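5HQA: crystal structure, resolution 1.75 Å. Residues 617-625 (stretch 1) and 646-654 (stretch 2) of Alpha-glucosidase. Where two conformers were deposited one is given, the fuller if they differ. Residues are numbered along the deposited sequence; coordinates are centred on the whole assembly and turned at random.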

ATOM      1  N   LYS A 617      -8.857  23.435  -9.859  1.00 14.34           N
ATOM      2  CA  LYS A 617      -9.981  22.615 -10.286  1.00 14.10           C
ATOM      3  C   LYS A 617     -10.058  22.571 -11.804  1.00 16.18           C
ATOM      4  O   LYS A 617      -9.431  23.370 -12.513  1.00 14.91           O
ATOM      5  CB  LYS A 617     -11.302  23.142  -9.718  1.00 14.72           C
ATOM      6  CG  LYS A 617     -11.565  24.605 -10.063  1.00 16.62           C
ATOM      7  CD  LYS A 617     -12.941  25.032  -9.586  1.00 20.85           C
ATOM      8  CE  LYS A 617     -13.013  26.528  -9.380  1.00 29.01           C
ATOM      9  NZ  LYS A 617     -14.415  26.990  -9.184  1.00 34.49           N
ATOM     10  N   ASP A 618     -10.849  21.616 -12.291  1.00 13.90           N
ATOM     11  CA  ASP A 618     -11.099  21.494 -13.718  1.00 13.66           C
ATOM     12  C   ASP A 618     -11.727  22.767 -14.250  1.00 16.71           C
ATOM     13  O   ASP A 618     -12.650  23.319 -13.641  1.00 15.73           O
ATOM     14  CB  ASP A 618     -12.024  20.311 -13.993  1.00 13.28           C
ATOM     15  CG  ASP A 618     -11.376  18.980 -13.669  1.00 17.68           C
ATOM     16  OD1 ASP A 618     -11.979  18.179 -12.917  1.00 16.63           O
ATOM     17  OD2 ASP A 618     -10.257  18.737 -14.168  1.00 15.08           O
ATOM     18  N   GLY A 619     -11.226  23.233 -15.389  1.00 15.79           N
ATOM     19  CA  GLY A 619     -11.875  24.328 -16.073  1.00 17.72           C
ATOM     20  C   GLY A 619     -13.278  23.972 -16.520  1.00 19.42           C
ATOM     21  O   GLY A 619     -13.673  22.808 -16.592  1.00 18.16           O
ATOM     22  N   LYS A 620     -14.029  25.026 -16.839  1.00 23.95           N
ATOM     23  CA  LYS A 620     -15.421  24.908 -17.270  1.00 28.91           C
ATOM     24  C   LYS A 620     -15.624  23.817 -18.324  1.00 26.01           C
ATOM     25  O   LYS A 620     -16.563  23.018 -18.231  1.00 25.88           O
ATOM     26  CB  LYS A 620     -15.870  26.268 -17.806  1.00 32.06           C
ATOM     27  CG  LYS A 620     -17.274  26.341 -18.335  1.00 37.78           C
ATOM     28  CD  LYS A 620     -17.658  27.808 -18.528  1.00 42.23           C
ATOM     29  CE  LYS A 620     -18.077  28.108 -19.957  0.78 45.83           C
ATOM     30  NZ  LYS A 620     -18.164  29.581 -20.183  0.94 49.74           N
ATOM     31  N   ASN A 621     -14.758  23.770 -19.334  1.00 21.83           N
ATOM     32  CA  ASN A 621     -14.927  22.856 -20.460  1.00 20.40           C
ATOM     33  C   ASN A 621     -13.982  21.663 -20.417  1.00 18.87           C
ATOM     34  O   ASN A 621     -13.869  20.940 -21.414  1.00 18.58           O
ATOM     35  CB  ASN A 621     -14.745  23.617 -21.774  1.00 20.10           C
ATOM     36  CG  ASN A 621     -15.704  24.772 -21.895  1.00 26.64           C
ATOM     37  OD1 ASN A 621     -16.887  24.630 -21.598  1.00 30.27           O
ATOM     38  ND2 ASN A 621     -15.199  25.930 -22.290  1.00 27.77           N
ATOM     39  N   ALA A 622     -13.310  21.434 -19.292  1.00 17.04           N
ATOM     40  CA  ALA A 622     -12.384  20.315 -19.188  1.00 15.11           C
ATOM     41  C   ALA A 622     -13.098  18.984 -19.394  1.00 16.65           C
ATOM     42  O   ALA A 622     -14.225  18.783 -18.936  1.00 15.75           O
ATOM     43  CB  ALA A 622     -11.701  20.323 -17.820  1.00 14.03           C
ATOM     44  N   GLU A 623     -12.428  18.073 -20.096  1.00 14.46           N
ATOM     45  CA  GLU A 623     -12.828  16.673 -20.165  1.00 13.48           C
ATOM     46  C   GLU A 623     -11.592  15.890 -20.586  1.00 14.88           C
ATOM     47  O   GLU A 623     -10.818  16.364 -21.419  1.00 15.42           O
ATOM     48  CB  GLU A 623     -14.006  16.458 -21.132  1.00 14.30           C
ATOM     49  CG  GLU A 623     -13.721  16.791 -22.582  1.00 18.55           C
ATOM     50  CD  GLU A 623     -13.114  15.619 -23.360  1.00 22.50           C
ATOM     51  OE1 GLU A 623     -12.564  15.859 -24.458  1.00 22.19           O
ATOM     52  OE2 GLU A 623     -13.184  14.461 -22.881  1.00 21.53           O
ATOM     53  N   TRP A 624     -11.401  14.698 -20.006  1.00 13.98           N
ATOM     54  CA  TRP A 624     -10.063  14.107 -20.031  1.00 13.29           C
ATOM     55  C   TRP A 624      -9.601  13.717 -21.435  1.00 12.13           C
ATOM     56  O   TRP A 624      -8.395  13.694 -21.687  1.00 12.87           O
ATOM     57  CB  TRP A 624      -9.988  12.897 -19.093  1.00 11.52           C
ATOM     58  CG  TRP A 624     -10.727  11.654 -19.542  1.00 12.71           C
ATOM     59  CD1 TRP A 624     -11.999  11.287 -19.201  1.00 11.17           C
ATOM     60  CD2 TRP A 624     -10.216  10.601 -20.377  1.00 12.48           C
ATOM     61  NE1 TRP A 624     -12.316  10.077 -19.781  1.00 12.75           N
ATOM     62  CE2 TRP A 624     -11.239   9.635 -20.505  1.00 13.52           C
ATOM     63  CE3 TRP A 624      -8.997  10.388 -21.037  1.00 13.73           C
ATOM     64  CZ2 TRP A 624     -11.081   8.470 -21.264  1.00 12.62           C
ATOM     65  CZ3 TRP A 624      -8.843   9.231 -21.796  1.00 11.68           C
ATOM     66  CH2 TRP A 624      -9.879   8.286 -21.896  1.00 11.14           C
ATOM     67  N   LYS A 625     -10.519  13.394 -22.351  1.00 12.39           N
ATOM     68  CA  LYS A 625     -10.107  12.793 -23.621  1.00 12.61           C
ATOM     69  C   LYS A 625      -9.354  13.782 -24.501  1.00 16.60           C
ATOM     70  O   LYS A 625      -8.213  13.527 -24.915  1.00 16.97           O
ATOM     71  CB  LYS A 625     -11.325  12.237 -24.362  1.00 12.84           C
ATOM     72  CG  LYS A 625     -11.955  11.059 -23.632  1.00 16.59           C
ATOM     73  CD  LYS A 625     -13.177  10.518 -24.358  1.00 17.56           C
ATOM     74  CE  LYS A 625     -13.756   9.319 -23.609  1.00 20.96           C
ATOM     75  NZ  LYS A 625     -15.065   8.916 -24.188  1.00 23.41           N
ATOM     76  N   LEU A 646     -17.880  20.809  -5.333  1.00 16.48           N
ATOM     77  CA  LEU A 646     -16.864  20.302  -6.245  1.00 18.18           C
ATOM     78  C   LEU A 646     -17.517  19.921  -7.565  1.00 18.62           C
ATOM     79  O   LEU A 646     -18.501  19.179  -7.586  1.00 20.88           O
ATOM     80  CB  LEU A 646     -16.158  19.089  -5.636  1.00 16.87           C
ATOM     81  CG  LEU A 646     -15.483  19.345  -4.290  1.00 19.61           C
ATOM     82  CD1 LEU A 646     -14.923  18.051  -3.719  1.00 19.20           C
ATOM     83  CD2 LEU A 646     -14.393  20.395  -4.445  1.00 24.83           C
ATOM     84  N   LYS A 647     -16.981  20.438  -8.665  1.00 16.58           N
ATOM     85  CA  LYS A 647     -17.446  20.090 -10.006  1.00 15.01           C
ATOM     86  C   LYS A 647     -16.280  19.414 -10.710  1.00 17.32           C
ATOM     87  O   LYS A 647     -15.364  20.078 -11.208  1.00 19.25           O
ATOM     88  CB  LYS A 647     -17.936  21.310 -10.766  1.00 17.37           C
ATOM     89  CG  LYS A 647     -19.023  22.046 -10.030  1.00 24.44           C
ATOM     90  CD  LYS A 647     -20.289  22.146 -10.849  1.00 36.30           C
ATOM     91  CE  LYS A 647     -21.161  23.258 -10.283  1.00 50.17           C
ATOM     92  NZ  LYS A 647     -22.159  23.783 -11.262  1.00 58.40           N
ATOM     93  N   LEU A 648     -16.319  18.088 -10.746  0.74 13.98           N
ATOM     94  CA  LEU A 648     -15.244  17.278 -11.292  0.74 13.60           C
ATOM     95  C   LEU A 648     -15.565  16.938 -12.743  0.74 15.49           C
ATOM     96  O   LEU A 648     -16.662  16.454 -13.040  0.74 16.17           O
ATOM     97  CB  LEU A 648     -15.070  16.001 -10.460  0.74 13.93           C
ATOM     98  CG  LEU A 648     -14.208  16.047  -9.185  0.74 16.49           C
ATOM     99  CD1 LEU A 648     -14.381  17.328  -8.393  0.74 14.35           C
ATOM    100  CD2 LEU A 648     -14.458  14.842  -8.292  0.74 11.43           C
ATOM    101  N   ALA A 649     -14.619  17.210 -13.643  1.00 13.06           N
ATOM    102  CA  ALA A 649     -14.797  16.831 -15.038  1.00 13.00           C
ATOM    103  C   ALA A 649     -14.708  15.312 -15.175  1.00 14.10           C
ATOM    104  O   ALA A 649     -14.403  14.595 -14.216  1.00 13.67           O
ATOM    105  CB  ALA A 649     -13.744  17.509 -15.914  1.00 12.77           C
ATOM    106  N   THR A 650     -14.981  14.807 -16.382  1.00 14.96           N
ATOM    107  CA  THR A 650     -14.742  13.389 -16.634  1.00 13.95           C
ATOM    108  C   THR A 650     -13.284  13.056 -16.338  1.00 13.25           C
ATOM    109  O   THR A 650     -12.370  13.735 -16.817  1.00 13.55           O
ATOM    110  CB  THR A 650     -15.095  13.021 -18.073  1.00 14.27           C
ATOM    111  OG1 THR A 650     -14.368  13.864 -18.981  1.00 15.31           O
ATOM    112  CG2 THR A 650     -16.603  13.179 -18.305  1.00 12.68           C
ATOM    113  N   SER A 651     -13.081  12.026 -15.516  1.00 12.06           N
ATOM    114  CA  SER A 651     -11.774  11.676 -14.952  1.00 13.00           C
ATOM    115  C   SER A 651     -11.031  12.919 -14.466  1.00 13.87           C
ATOM    116  O   SER A 651      -9.835  13.111 -14.710  1.00 12.06           O
ATOM    117  CB  SER A 651     -10.933  10.880 -15.948  1.00 12.10           C
ATOM    118  OG  SER A 651      -9.936  10.151 -15.238  1.00 12.35           O
ATOM    119  N   GLY A 652     -11.765  13.776 -13.759  1.00 11.31           N
ATOM    120  CA  GLY A 652     -11.229  15.008 -13.235  1.00 10.97           C
ATOM    121  C   GLY A 652     -10.991  14.965 -11.735  1.00 12.51           C
ATOM    122  O   GLY A 652     -11.084  13.926 -11.075  1.00 11.85           O
ATOM    123  N   GLY A 653     -10.681  16.137 -11.194  1.00 11.82           N
ATOM    124  CA  GLY A 653     -10.332  16.228  -9.789  1.00 11.76           C
ATOM    125  C   GLY A 653     -10.195  17.673  -9.368  1.00 12.92           C
ATOM    126  O   GLY A 653     -10.252  18.594 -10.189  1.00 14.56           O
ATOM    127  N   THR A 654     -10.030  17.859  -8.062  1.00 12.34           N
ATOM    128  CA  THR A 654      -9.795  19.171  -7.476  1.00 12.96           C
ATOM    129  C   THR A 654      -8.786  19.011  -6.354  1.00 15.25           C
ATOM    130  O   THR A 654      -8.848  18.041  -5.591  1.00 15.09           O
ATOM    131  CB  THR A 654     -11.087  19.810  -6.934  1.00 17.82           C
ATOM    132  OG1 THR A 654     -11.930  20.167  -8.032  1.00 24.78           O
ATOM    133  CG2 THR A 654     -10.789  21.083  -6.155  1.00 15.15           C
TER
HETATM  134  O   HOH W   1     -12.612  19.955 -10.686  1.00 14.00           O
HETATM  135  O   HOH W   2     -14.594  22.601 -11.763  1.00 25.94           O
HETATM  136  O   HOH W   3     -16.136  16.909 -18.239  1.00 15.50           O
HETATM  137  O   HOH W   4     -15.083  13.102 -21.583  1.00 21.64           O

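Two segments of one chain meet here mainly through polar contacts, in which a buried carboxylate and a threonine serve backbone groups and four waters bridge the two segments, with a small patch of apolar contact between them. Regular pairing is slight: Lys617 and Thr654 lie opposite each other in a loose antiparallel arrangement, and CB of Lys617 comes within 3.5 Å of OG1 of Thr654 before the lysine chain leads away. The centre of the contact is Asp618, whose CA-to-CB bond points toward stretch 2. Its OD1 accepts hydrogen bonds from Ala649 N (2.9 Å) and Gly653 N (3.0 Å), so one oxygen ties together the two ends of the bend from Ala649 to Gly653. OD2 is bonded elsewhere in the structure. Gly652 fits this site because it has no side chain: its CA already lies 3.3 Å from Asp618 OD1, and an ideal CB would fall 2.1 Å from that oxygen, a clash.

Water 1 fills the adjoining space, accepting from Asp618 N at 2.9 Å and lying 2.7 Å from Thr654 OG1. Water 2 lies 2.8 Å from Asp618 O and 2.7 Å from Lys647 O, between two backbone carbonyls that cannot bond each other directly.

The type I turn from Gly619 to Ala622, closed by Ala622 N to Gly619 O (3.1 Å), carries Lys620 and Asn621 clear of stretch 2. Beyond it, the CB atoms of Ala622 and Ala649 meet at 4.0 Å, while water 3 accepts from Thr650 N (3.0 Å) and donates to Ala622 O (2.8 Å). Trp624 N then donates to Thr650 OG1 (3.2 Å) and, weakly, to Thr650 O (3.5 Å). The indole also reaches Ser651, with CD1 of Trp624 3.4 Å from CB of Ser651. Water 4 joins Glu623 OE2 (2.7 Å) to Thr650 OG1 (2.8 Å).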